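MgGH51 (Meripilus giganteus, PDB 6ZPV) hydrolyses terminal non-reducing alpha-L-arabinofuranosyl residues as a GH51 alpha-L-arabinofuranosidase, probably acting on arabinose-containing plant polysaccharides. Local coordinates at residues D24-S28 and S488-D494; H27-G31 and G100-I104; R226-N231 and E347-E351; N231-Q236 and R257-W261. All blocks are in the same frame, centred on the assembly; numbering follows the deposited sequence.

Contact 1 (D24-S28 and S488-D494)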
loop_
_atom_site.group_PDB
_atom_site.type_symbol
_atom_site.label_atom_id
_atom_site.label_comp_id
_atom_site.label_asym_id
_atom_site.label_seq_id
_atom_site.Cartn_x
_atom_site.Cartn_y
_atom_site.Cartn_z
ATOM N N ASP A 24 -3.202 0.352 -5.244
ATOM C CA ASP A 24 -2.229 1.107 -6.050
ATOM C C ASP A 24 -2.878 2.454 -6.377
ATOM O O ASP A 24 -3.788 2.558 -7.234
ATOM C CB ASP A 24 -1.843 0.323 -7.314
ATOM C CG ASP A 24 -0.510 0.747 -7.834
ATOM O OD1 ASP A 24 -0.110 1.937 -7.649
ATOM O OD2 ASP A 24 0.213 -0.129 -8.439
ATOM N N ILE A 25 -2.466 3.489 -5.645
ATOM C CA ILE A 25 -2.922 4.876 -5.794
ATOM C C ILE A 25 -1.665 5.721 -5.537
ATOM O O ILE A 25 -0.807 5.335 -4.729
ATOM C CB ILE A 25 -4.049 5.220 -4.791
ATOM C CG1 ILE A 25 -4.620 6.638 -4.991
ATOM C CG2 ILE A 25 -3.635 4.985 -3.358
ATOM C CD1 ILE A 25 -5.801 6.951 -4.103
ATOM N N ASN A 26 -1.531 6.858 -6.192
ATOM C CA ASN A 26 -0.345 7.685 -6.004
ATOM C C ASN A 26 0.949 6.905 -6.302
ATOM O O ASN A 26 2.010 7.151 -5.714
ATOM C CB ASN A 26 -0.232 8.275 -4.597
ATOM C CG ASN A 26 -1.472 8.910 -4.047
ATOM O OD1 ASN A 26 -2.134 9.692 -4.739
ATOM N ND2 ASN A 26 -1.763 8.620 -2.766
ATOM N N HIS A 27 0.874 5.937 -7.235
ATOM C CA HIS A 27 2.035 5.080 -7.528
ATOM C C HIS A 27 2.590 4.448 -6.232
ATOM O O HIS A 27 3.780 4.283 -6.059
ATOM C CB HIS A 27 3.095 5.846 -8.311
ATOM C CG HIS A 27 2.756 5.935 -9.758
ATOM N ND1 HIS A 27 2.917 4.885 -10.624
ATOM C CD2 HIS A 27 2.137 6.903 -10.458
ATOM C CE1 HIS A 27 2.467 5.225 -11.807
ATOM N NE2 HIS A 27 2.005 6.469 -11.721
ATOM N N SER A 28 1.666 3.964 -5.424
ATOM C CA SER A 28 1.979 3.171 -4.209
ATOM C C SER A 28 2.410 1.749 -4.526
ATOM O O SER A 28 3.089 1.134 -3.669
ATOM C CB SER A 28 0.807 3.112 -3.289
ATOM O OG SER A 28 -0.267 2.469 -3.951
ATOM N N SER A 488 3.812 11.925 -8.288
ATOM C CA SER A 488 2.604 11.496 -9.012
ATOM C C SER A 488 1.512 11.147 -8.013
ATOM O O SER A 488 1.351 10.012 -7.601
ATOM C CB SER A 488 2.893 10.341 -9.921
ATOM O OG SER A 488 1.696 9.975 -10.635
ATOM N N THR A 489 0.775 12.197 -7.638
ATOM C CA THR A 489 -0.246 12.164 -6.595
ATOM C C THR A 489 -1.657 12.391 -7.135
ATOM O O THR A 489 -1.862 13.378 -7.867
ATOM C CB THR A 489 0.098 13.218 -5.545
ATOM O OG1 THR A 489 1.336 12.855 -4.896
ATOM C CG2 THR A 489 -0.985 13.329 -4.504
ATOM N N GLN A 490 -2.565 11.503 -6.784
ATOM C CA GLN A 490 -3.996 11.628 -7.086
ATOM C C GLN A 490 -4.875 11.920 -5.853
ATOM O O GLN A 490 -6.003 12.317 -6.032
ATOM C CB GLN A 490 -4.523 10.435 -7.847
ATOM C CG GLN A 490 -3.777 10.145 -9.153
ATOM C CD GLN A 490 -2.442 9.458 -9.007
ATOM O OE1 GLN A 490 -2.398 8.465 -8.288
ATOM N NE2 GLN A 490 -1.407 9.977 -9.697
ATOM N N TRP A 491 -4.324 11.774 -4.670
ATOM C CA TRP A 491 -5.090 11.975 -3.424
ATOM C C TRP A 491 -4.135 12.398 -2.303
ATOM O O TRP A 491 -3.058 11.774 -2.227
ATOM C CB TRP A 491 -5.802 10.706 -3.010
ATOM C CG TRP A 491 -6.669 10.772 -1.798
ATOM C CD1 TRP A 491 -6.293 10.817 -0.500
ATOM C CD2 TRP A 491 -8.109 10.873 -1.774
ATOM N NE1 TRP A 491 -7.365 10.832 0.334
ATOM C CE2 TRP A 491 -8.504 10.885 -0.428
ATOM C CE3 TRP A 491 -9.092 11.044 -2.756
ATOM C CZ2 TRP A 491 -9.853 10.944 -0.028
ATOM C CZ3 TRP A 491 -10.437 11.107 -2.398
ATOM C CH2 TRP A 491 -10.775 11.076 -1.037
ATOM N N THR A 492 -4.505 13.368 -1.490
ATOM C CA THR A 492 -3.795 13.719 -0.263
ATOM C C THR A 492 -4.843 13.857 0.828
ATOM O O THR A 492 -6.017 14.098 0.560
ATOM C CB THR A 492 -3.018 15.024 -0.413
ATOM O OG1 THR A 492 -3.932 16.135 -0.552
ATOM C CG2 THR A 492 -2.074 15.004 -1.606
ATOM N N PRO A 493 -4.437 13.849 2.102
ATOM C CA PRO A 493 -3.115 13.467 2.585
ATOM C C PRO A 493 -2.941 11.940 2.631
ATOM O O PRO A 493 -3.901 11.185 2.577
ATOM C CB PRO A 493 -3.123 14.049 4.007
ATOM C CG PRO A 493 -4.536 13.865 4.460
ATOM C CD PRO A 493 -5.351 14.125 3.199
ATOM N N ASP A 494 -1.685 11.522 2.715
ATOM C CA ASP A 494 -1.292 10.109 2.722
ATOM C C ASP A 494 -0.386 9.783 3.899
ATOM O O ASP A 494 0.339 10.677 4.367
ATOM C CB ASP A 494 -0.623 9.789 1.382
ATOM C CG ASP A 494 -1.499 10.159 0.222
ATOM O OD1 ASP A 494 -2.504 9.496 -0.016
ATOM O OD2 ASP A 494 -1.164 11.245 -0.443
#
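Asn26 is the centre of this loop-to-loop contact and has the largest share of the buried surface. Its backbone and its side chain both bond to Gln490. Asn26 N donates to Gln490 OE1 at 2.8 Å, and Asn26 OD1 accepts from Gln490 N at 2.8 Å. The same OD1 accepts a second hydrogen bond from Trp491 N, 3.0 Å away. One side-chain carbonyl thus satisfies two successive amides of a loop without regular structure. Asn26 ND2 is satisfied by Leu483 O and lies 3.0 Å from Asp494 OD1. The side-chain amide of Gln490 works at both ends: while OE1 accepts from Asn26 N, NE2 donates to Ser488 OG at 3.2 Å. Asn26 CA adds a CH...O contact to Ser488 O at 3.3 Å. Ser28 N bonds to Ile25 O at 2.9 Å and closes a beta turn with Asn26 and His27 at its corners, both at left-handed helical angles, near type III'. His27 meets Ser488 at the ring edge (CD2 to OG 3.1 Å), while its ND1 donates to Asp30 O. The apolar part is small: Ile25 CD1 lies 3.9 Å from Trp491 CB. Asn26 also has backbone bonds with His485. The turn follows the first barrel strand, 20-21, and precedes helix 29-33. It packs on the loop between strands 483-485 and 496-498, which comes later in the chain than the last barrel strand, 474-479.

Contact 2 (H27-G31 and G100-I104)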
loop_
_atom_site.group_PDB
_atom_site.type_symbol
_atom_site.label_atom_id
_atom_site.label_comp_id
_atom_site.label_asym_id
_atom_site.label_seq_id
_atom_site.Cartn_x
_atom_site.Cartn_y
_atom_site.Cartn_z
ATOM N N HIS A 27 0.874 5.937 -7.235
ATOM C CA HIS A 27 2.035 5.080 -7.528
ATOM C C HIS A 27 2.590 4.448 -6.232
ATOM O O HIS A 27 3.780 4.283 -6.059
ATOM C CB HIS A 27 3.095 5.846 -8.311
ATOM C CG HIS A 27 2.756 5.935 -9.758
ATOM N ND1 HIS A 27 2.917 4.885 -10.624
ATOM C CD2 HIS A 27 2.137 6.903 -10.458
ATOM C CE1 HIS A 27 2.467 5.225 -11.807
ATOM N NE2 HIS A 27 2.005 6.469 -11.721
ATOM N N SER A 28 1.666 3.964 -5.424
ATOM C CA SER A 28 1.979 3.171 -4.209
ATOM C C SER A 28 2.410 1.749 -4.526
ATOM O O SER A 28 3.089 1.134 -3.669
ATOM C CB SER A 28 0.807 3.112 -3.289
ATOM O OG SER A 28 -0.267 2.469 -3.951
ATOM N N GLY A 29 2.011 1.207 -5.666
ATOM C CA GLY A 29 2.407 -0.157 -6.073
ATOM C C GLY A 29 3.506 -0.032 -7.103
ATOM O O GLY A 29 4.694 0.005 -6.768
ATOM N N ASP A 30 3.106 0.094 -8.368
ATOM C CA ASP A 30 4.049 0.473 -9.414
ATOM C C ASP A 30 4.649 1.844 -9.129
ATOM O O ASP A 30 3.858 2.826 -9.063
ATOM C CB ASP A 30 3.356 0.460 -10.760
ATOM C CG ASP A 30 3.023 -0.913 -11.266
ATOM O OD1 ASP A 30 3.815 -1.830 -11.225
ATOM O OD2 ASP A 30 1.896 -1.114 -11.655
ATOM N N GLY A 31 5.956 1.934 -8.963
ATOM C CA GLY A 31 6.583 3.151 -8.558
ATOM C C GLY A 31 6.780 3.354 -7.062
ATOM O O GLY A 31 7.387 4.355 -6.654
ATOM N N GLY A 100 12.666 6.108 -15.268
ATOM C CA GLY A 100 12.148 5.591 -14.006
ATOM C C GLY A 100 10.821 6.249 -13.669
ATOM O O GLY A 100 10.138 6.857 -14.517
ATOM N N PHE A 101 10.439 6.090 -12.381
ATOM C CA PHE A 101 9.282 6.800 -11.804
ATOM C C PHE A 101 9.818 8.102 -11.232
ATOM O O PHE A 101 10.169 8.220 -10.037
ATOM C CB PHE A 101 8.617 5.909 -10.753
ATOM C CG PHE A 101 8.004 4.653 -11.344
ATOM C CD1 PHE A 101 6.712 4.666 -11.821
ATOM C CD2 PHE A 101 8.731 3.485 -11.391
ATOM C CE1 PHE A 101 6.137 3.513 -12.332
ATOM C CE2 PHE A 101 8.176 2.325 -11.911
ATOM C CZ PHE A 101 6.872 2.345 -12.368
ATOM N N TRP A 102 10.039 9.064 -12.139
ATOM C CA TRP A 102 10.564 10.388 -11.728
ATOM C C TRP A 102 11.953 10.257 -11.054
ATOM O O TRP A 102 12.281 10.973 -10.111
ATOM C CB TRP A 102 9.540 11.174 -10.878
ATOM C CG TRP A 102 8.278 11.336 -11.643
ATOM C CD1 TRP A 102 7.979 12.281 -12.545
ATOM C CD2 TRP A 102 7.179 10.412 -11.658
ATOM N NE1 TRP A 102 6.759 12.035 -13.125
ATOM C CE2 TRP A 102 6.270 10.880 -12.605
ATOM C CE3 TRP A 102 6.848 9.251 -10.937
ATOM C CZ2 TRP A 102 5.124 10.159 -12.955
ATOM C CZ3 TRP A 102 5.720 8.548 -11.258
ATOM C CH2 TRP A 102 4.877 8.992 -12.281
ATOM N N GLY A 103 12.794 9.373 -11.622
ATOM C CA GLY A 103 14.155 9.181 -11.147
ATOM C C GLY A 103 14.478 7.762 -10.838
ATOM O O GLY A 103 13.561 6.876 -10.775
ATOM N N ILE A 104 15.744 7.481 -10.560
ATOM C CA ILE A 104 16.261 6.179 -10.142
ATOM C C ILE A 104 17.355 6.446 -9.150
ATOM O O ILE A 104 18.314 7.133 -9.497
ATOM C CB ILE A 104 16.739 5.291 -11.304
ATOM C CG1 ILE A 104 15.688 5.111 -12.391
ATOM C CG2 ILE A 104 17.296 3.993 -10.756
ATOM C CD1 ILE A 104 16.136 4.283 -13.598
#
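Neither segment offers an extended edge. Residues 27-31 run from a turn into the irregular start of helix 29-33, where a wide pi-type turn occurs. Residues 100-104 form a tight loop, with Gly100, Trp102 and Gly103 all at positive phi and a weak bond from Trp102 N to Gly100 O (3.2 Å). The backbones come closest at Gly31 and Phe101, whose CA atoms are 5.6 Å apart. Gly31 has phi 92° and psi -3°, and a CB there would run into the Phe101 ring. Its bare CA sits over the ring face instead, 3.4 Å from the centroid, a CH-pi contact. Phe101 CE1 also lies 3.9 Å from Asp30 C. Beside it, His27 completes an aromatic cluster. The edge of Trp102 points at the face of His27, an edge-to-face pair with centroids 5.3 Å apart and planes at 64°. The Phe101 ring is inclined to His27 at 52°, with centroids 5.6 Å apart. Tyr263 stacks on His27, and His485 meets Trp102 edge-to-face, so the cluster extends further. His27 ND1 donates to Asp30 O at 2.7 Å, which fixes the imidazole within its own segment. No hydrogen bond crosses the contact. The barrel side and the domain of two five-stranded antiparallel sheets are therefore joined here by ring packing and close fit, not by directional polar pairing.

Contact 3 (R226-N231 and E347-E351); sequences RFPGGN and EVGNE
The guanidinium of Arg226 lies edge-on against the carboxylate of Glu347. Arg226 NE donates to Glu347 OE1 at 2.9 Å in a salt bridge, and Arg226 NH2 adds a weak bond to OE2 at 3.3 Å. Both side chains are extended (Arg226 chi1 to chi3 t, Glu347 chi1 and chi2 t). They span the 8.7 Å between the CA atoms of Arg226 and Glu347: strands 224-227 and 345-348 are parallel, with strand 284-289 between them. Beyond the strands the backbones converge, to 5.7 Å between the CA atoms of Gly230 and Asn350. Cis peptides precede Pro228 and Gly230; Gly230 has phi 79° and psi 167°. Asn350, chi1 t, puts OD1 2.8 Å from Arg226 NH2 and 3.0 Å from Gly230 N, both weak hydrogen bonds. Its ND2 goes to Glu234. One water is 2.8 Å from each of Arg226 NH2, Gly229 O and Gly349 O. A second bridges Asn231 OD1 (2.9 Å) to Glu351 OE1 (2.8 Å), and a third lies 2.8 Å from both atoms. Glu351 has phi 50° and psi 53°, and its OE2 bonds to His400. Asn350-Glu351 after the fourth barrel strand fits the Asn-Glu motif of clan GH-A, whose Glu is the acid/base. Arg226 also forms a salt bridge with Glu429. The chemistry is that of a buried charged network, consistent with a preorganised glycosidase active site.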
loop_
_atom_site.group_PDB
_atom_site.type_symbol
_atom_site.label_atom_id
_atom_site.label_comp_id
_atom_site.label_asym_id
_atom_site.label_seq_id
_atom_site.Cartn_x
_atom_site.Cartn_y
_atom_site.Cartn_z
ATOM N N ARG A 226 -5.151 -4.761 4.303
ATOM C CA ARG A 226 -6.378 -4.791 3.463
ATOM C C ARG A 226 -5.963 -4.513 2.018
ATOM O O ARG A 226 -5.222 -3.530 1.749
ATOM C CB ARG A 226 -7.379 -3.738 3.952
ATOM C CG ARG A 226 -8.680 -3.748 3.207
ATOM C CD ARG A 226 -9.447 -2.438 3.352
ATOM N NE ARG A 226 -10.697 -2.419 2.592
ATOM C CZ ARG A 226 -11.222 -1.326 2.034
ATOM N NH1 ARG A 226 -10.682 -0.121 2.270
ATOM N NH2 ARG A 226 -12.261 -1.452 1.223
ATOM N N PHE A 227 -6.381 -5.337 1.058
ATOM C CA PHE A 227 -5.906 -5.212 -0.332
ATOM C C PHE A 227 -6.815 -6.033 -1.209
ATOM O O PHE A 227 -7.501 -6.948 -0.698
ATOM C CB PHE A 227 -4.458 -5.706 -0.440
ATOM C CG PHE A 227 -4.311 -7.207 -0.543
ATOM C CD1 PHE A 227 -4.635 -8.016 0.509
ATOM C CD2 PHE A 227 -3.978 -7.775 -1.765
ATOM C CE1 PHE A 227 -4.619 -9.385 0.365
ATOM C CE2 PHE A 227 -3.954 -9.138 -1.898
ATOM C CZ PHE A 227 -4.299 -9.956 -0.842
ATOM N N PRO A 228 -6.825 -5.868 -2.549
ATOM C CA PRO A 228 -6.072 -4.877 -3.331
ATOM C C PRO A 228 -6.818 -3.567 -3.541
ATOM O O PRO A 228 -6.348 -2.697 -4.301
ATOM C CB PRO A 228 -5.836 -5.597 -4.647
ATOM C CG PRO A 228 -7.115 -6.386 -4.825
ATOM C CD PRO A 228 -7.416 -6.887 -3.429
ATOM N N GLY A 229 -7.941 -3.370 -2.862
ATOM C CA GLY A 229 -8.628 -2.095 -2.864
ATOM C C GLY A 229 -9.926 -2.215 -2.116
ATOM O O GLY A 229 -10.309 -3.310 -1.692
ATOM N N GLY A 230 -10.623 -1.075 -1.886
ATOM C CA GLY A 230 -10.347 0.202 -2.496
ATOM C C GLY A 230 -10.905 0.251 -3.932
ATOM O O GLY A 230 -11.162 -0.766 -4.565
ATOM N N ASN A 231 -10.942 1.491 -4.471
ATOM C CA ASN A 231 -11.450 1.676 -5.826
ATOM C C ASN A 231 -10.663 0.872 -6.842
ATOM O O ASN A 231 -11.236 0.422 -7.850
ATOM C CB ASN A 231 -11.402 3.130 -6.226
ATOM C CG ASN A 231 -12.519 3.973 -5.664
ATOM O OD1 ASN A 231 -13.299 3.490 -4.822
ATOM N ND2 ASN A 231 -12.692 5.185 -6.164
ATOM N N GLU A 347 -13.322 -9.419 2.180
ATOM C CA GLU A 347 -14.255 -8.302 1.996
ATOM C C GLU A 347 -14.948 -8.440 0.641
ATOM O O GLU A 347 -14.292 -8.690 -0.386
ATOM C CB GLU A 347 -13.486 -6.968 2.127
ATOM C CG GLU A 347 -14.382 -5.745 2.086
ATOM C CD GLU A 347 -13.761 -4.497 2.663
ATOM O OE1 GLU A 347 -12.606 -4.552 3.106
ATOM O OE2 GLU A 347 -14.496 -3.431 2.661
ATOM N N VAL A 348 -16.280 -8.284 0.635
ATOM C CA VAL A 348 -17.076 -8.570 -0.572
ATOM C C VAL A 348 -17.311 -7.234 -1.285
ATOM O O VAL A 348 -18.244 -6.467 -0.932
ATOM C CB VAL A 348 -18.355 -9.317 -0.189
ATOM C CG1 VAL A 348 -19.219 -9.582 -1.421
ATOM C CG2 VAL A 348 -18.003 -10.604 0.534
ATOM N N GLY A 349 -16.482 -6.936 -2.284
ATOM C CA GLY A 349 -16.602 -5.678 -3.019
ATOM C C GLY A 349 -15.838 -4.534 -2.350
ATOM O O GLY A 349 -15.002 -4.763 -1.462
ATOM N N ASN A 350 -16.130 -3.331 -2.828
ATOM C CA ASN A 350 -15.594 -2.093 -2.215
ATOM C C ASN A 350 -16.698 -1.050 -2.315
ATOM O O ASN A 350 -17.242 -0.777 -3.404
ATOM C CB ASN A 350 -14.364 -1.569 -2.942
ATOM C CG ASN A 350 -13.834 -0.311 -2.295
ATOM O OD1 ASN A 350 -13.423 -0.370 -1.128
ATOM N ND2 ASN A 350 -13.878 0.830 -2.995
ATOM N N GLU A 351 -17.020 -0.441 -1.152
ATOM C CA GLU A 351 -17.931 0.736 -1.154
ATOM C C GLU A 351 -19.191 0.430 -1.961
ATOM O O GLU A 351 -19.666 1.266 -2.747
ATOM C CB GLU A 351 -17.235 2.012 -1.597
ATOM C CG GLU A 351 -16.127 2.443 -0.634
ATOM C CD GLU A 351 -15.725 3.893 -0.731
ATOM O OE1 GLU A 351 -15.905 4.503 -1.834
ATOM O OE2 GLU A 351 -15.211 4.424 0.299
HETATM O O HOH W 1 -12.677 -3.843 -0.199
HETATM O O HOH W 2 -16.076 3.632 -4.458
HETATM O O HOH W 3 -13.440 5.456 -2.725
#

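Contact 4 (N231-Q236 and R257-W261)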
loop_
_atom_site.group_PDB
_atom_site.type_symbol
_atom_site.label_atom_id
_atom_site.label_comp_id
_atom_site.label_asym_id
_atom_site.label_seq_id
_atom_site.Cartn_x
_atom_site.Cartn_y
_atom_site.Cartn_z
ATOM N N ASN A 231 -10.942 1.491 -4.471
ATOM C CA ASN A 231 -11.450 1.676 -5.826
ATOM C C ASN A 231 -10.663 0.872 -6.842
ATOM O O ASN A 231 -11.236 0.422 -7.850
ATOM C CB ASN A 231 -11.402 3.130 -6.226
ATOM C CG ASN A 231 -12.519 3.973 -5.664
ATOM O OD1 ASN A 231 -13.299 3.490 -4.822
ATOM N ND2 ASN A 231 -12.692 5.185 -6.164
ATOM N N ASN A 232 -9.355 0.688 -6.642
ATOM C CA ASN A 232 -8.535 -0.012 -7.659
ATOM C C ASN A 232 -8.932 -1.478 -7.835
ATOM O O ASN A 232 -8.524 -2.096 -8.816
ATOM C CB ASN A 232 -7.049 0.078 -7.328
ATOM C CG ASN A 232 -6.158 0.070 -8.549
ATOM O OD1 ASN A 232 -6.392 0.864 -9.484
ATOM N ND2 ASN A 232 -5.193 -0.846 -8.576
ATOM N N LEU A 233 -9.714 -2.057 -6.921
ATOM C CA LEU A 233 -10.290 -3.397 -7.128
ATOM C C LEU A 233 -11.314 -3.404 -8.244
ATOM O O LEU A 233 -11.500 -4.421 -8.944
ATOM C CB LEU A 233 -11.010 -3.799 -5.818
ATOM C CG LEU A 233 -11.826 -5.106 -5.823
ATOM C CD1 LEU A 233 -10.919 -6.336 -5.834
ATOM C CD2 LEU A 233 -12.743 -5.128 -4.612
ATOM N N GLU A 234 -12.117 -2.333 -8.325
ATOM C CA GLU A 234 -13.413 -2.355 -8.982
ATOM C C GLU A 234 -13.354 -2.302 -10.499
ATOM O O GLU A 234 -14.255 -2.866 -11.170
ATOM C CB GLU A 234 -14.313 -1.264 -8.424
ATOM C CG GLU A 234 -14.752 -1.548 -6.983
ATOM C CD GLU A 234 -15.474 -0.384 -6.371
ATOM O OE1 GLU A 234 -16.783 -0.389 -6.484
ATOM O OE2 GLU A 234 -14.844 0.516 -5.786
ATOM N N GLY A 235 -12.367 -1.584 -11.050
ATOM C CA GLY A 235 -12.418 -1.261 -12.483
ATOM C C GLY A 235 -13.391 -0.174 -12.801
ATOM O O GLY A 235 -14.254 0.166 -11.987
ATOM N N GLN A 236 -13.281 0.344 -14.014
ATOM C CA GLN A 236 -14.267 1.284 -14.568
ATOM C C GLN A 236 -15.465 0.532 -15.194
ATOM O O GLN A 236 -16.548 1.107 -15.302
ATOM C CB GLN A 236 -13.569 2.193 -15.569
ATOM C CG GLN A 236 -14.438 3.263 -16.123
ATOM C CD GLN A 236 -14.955 4.254 -15.086
ATOM O OE1 GLN A 236 -14.290 4.561 -14.060
ATOM N NE2 GLN A 236 -16.172 4.730 -15.314
ATOM N N ARG A 257 -3.369 -3.865 -16.352
ATOM C CA ARG A 257 -4.710 -3.319 -16.490
ATOM C C ARG A 257 -4.621 -1.836 -16.210
ATOM O O ARG A 257 -3.792 -1.369 -15.409
ATOM C CB ARG A 257 -5.723 -3.998 -15.543
ATOM C CG ARG A 257 -5.332 -4.040 -14.069
ATOM C CD ARG A 257 -6.437 -4.626 -13.216
ATOM N NE ARG A 257 -7.560 -3.712 -13.017
ATOM C CZ ARG A 257 -7.729 -2.926 -11.979
ATOM N NH1 ARG A 257 -6.821 -2.795 -11.017
ATOM N NH2 ARG A 257 -8.847 -2.220 -11.897
ATOM N N VAL A 258 -5.542 -1.100 -16.806
ATOM C CA VAL A 258 -5.769 0.295 -16.439
ATOM C C VAL A 258 -6.481 0.319 -15.105
ATOM O O VAL A 258 -7.563 -0.239 -14.991
ATOM C CB VAL A 258 -6.542 1.037 -17.525
ATOM C CG1 VAL A 258 -6.815 2.472 -17.077
ATOM C CG2 VAL A 258 -5.771 1.003 -18.871
ATOM N N GLY A 259 -5.852 0.941 -14.109
ATOM C CA GLY A 259 -6.447 1.053 -12.788
ATOM C C GLY A 259 -7.371 2.262 -12.689
ATOM O O GLY A 259 -7.754 2.855 -13.697
ATOM N N ASP A 260 -7.709 2.612 -11.465
ATOM C CA ASP A 260 -8.745 3.614 -11.241
ATOM C C ASP A 260 -8.183 4.985 -10.860
ATOM O O ASP A 260 -8.953 5.828 -10.445
ATOM C CB ASP A 260 -9.758 2.889 -10.318
ATOM C CG ASP A 260 -10.400 1.552 -11.044
ATOM O OD1 ASP A 260 -11.052 1.772 -12.231
ATOM O OD2 ASP A 260 -10.124 0.274 -10.591
ATOM N N TRP A 261 -6.884 5.194 -11.084
ATOM C CA TRP A 261 -6.165 6.406 -10.652
ATOM C C TRP A 261 -5.342 7.026 -11.772
ATOM O O TRP A 261 -4.430 7.803 -11.498
ATOM C CB TRP A 261 -5.368 6.109 -9.354
ATOM C CG TRP A 261 -6.276 5.718 -8.236
ATOM C CD1 TRP A 261 -6.460 4.495 -7.713
ATOM C CD2 TRP A 261 -7.222 6.593 -7.570
ATOM N NE1 TRP A 261 -7.414 4.530 -6.746
ATOM C CE2 TRP A 261 -7.908 5.797 -6.636
ATOM C CE3 TRP A 261 -7.507 7.960 -7.644
ATOM C CZ2 TRP A 261 -8.871 6.310 -5.777
ATOM C CZ3 TRP A 261 -8.470 8.478 -6.786
ATOM C CH2 TRP A 261 -9.146 7.648 -5.855
HETATM O O HOH W 4 -11.145 5.913 -8.549
HETATM O O HOH W 5 -12.163 4.057 -12.690
#
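Asp260 and Asn232 bury about equal areas, the largest in the contact, and Trp261 comes next. Asn232 OD1 accepts from Asp260 N at 3.0 Å, where the two backbones are closest (CA to CA 5.1 Å). Its ND2 bonds to Asn265. Asn232 also offers its main-chain oxygen: Arg257 NH1 donates to Asn232 O at 2.9 Å, and Arg257 NH2 adds a weak bond at 3.1 Å. Across the contact Asp260 OD2 accepts from Gly235 N at 2.9 Å. Within its own segment Asp260 OD2 forms a salt bridge with Arg257 NH2 at 3.1 Å, which orients both residues for 231-236. A water lies 2.6 Å from both Asp260 OD1 and Gln236 OE1. A second water joins Asn231 ND2 to Asp260 O, 2.9 Å from each. Asn231 ND2 lies 4.0 Å from Trp261 CZ2, and Trp261 NE1 donates to Glu23, which also takes Asn232 N. A glycerol, probably from the crystallisation liquor, lies about 4 Å from the Trp261 side chain and may mark a pocket. Side chains thus satisfy three backbone groups, Asn232 O, Gly235 N and Asp260 N, and these bonds hold the loop to 257-261.

How the contacts relate
Contacts 3 and 4 share Asn231; their centres are 11 Å apart. Glu234 OE2 (contact 4) lies 3.0 Å from Asn350 ND2 (contact 3), a probable hydrogen bond beside the presumed active site. Contacts 1 and 2 share His27 and Ser28, with centres also 11 Å apart; Asp24 OD2 is 2.9 Å from Asp30 N. Trp261 connects the pairs: Trp261 CE2 packs 3.5 Å from Ile25 CD1. Contact 3 touches neither contact 1 (nearest atoms about 4 Å) nor contact 2 (about 8 Å). The side chains of Trp102 (contact 2), Thr489 (contact 1) and Arg257 (contact 4) lie about 4, 9 and 10 Å from bound NAG residues. Along the chain, contact 4 nests in contact 3, and both in contact 1.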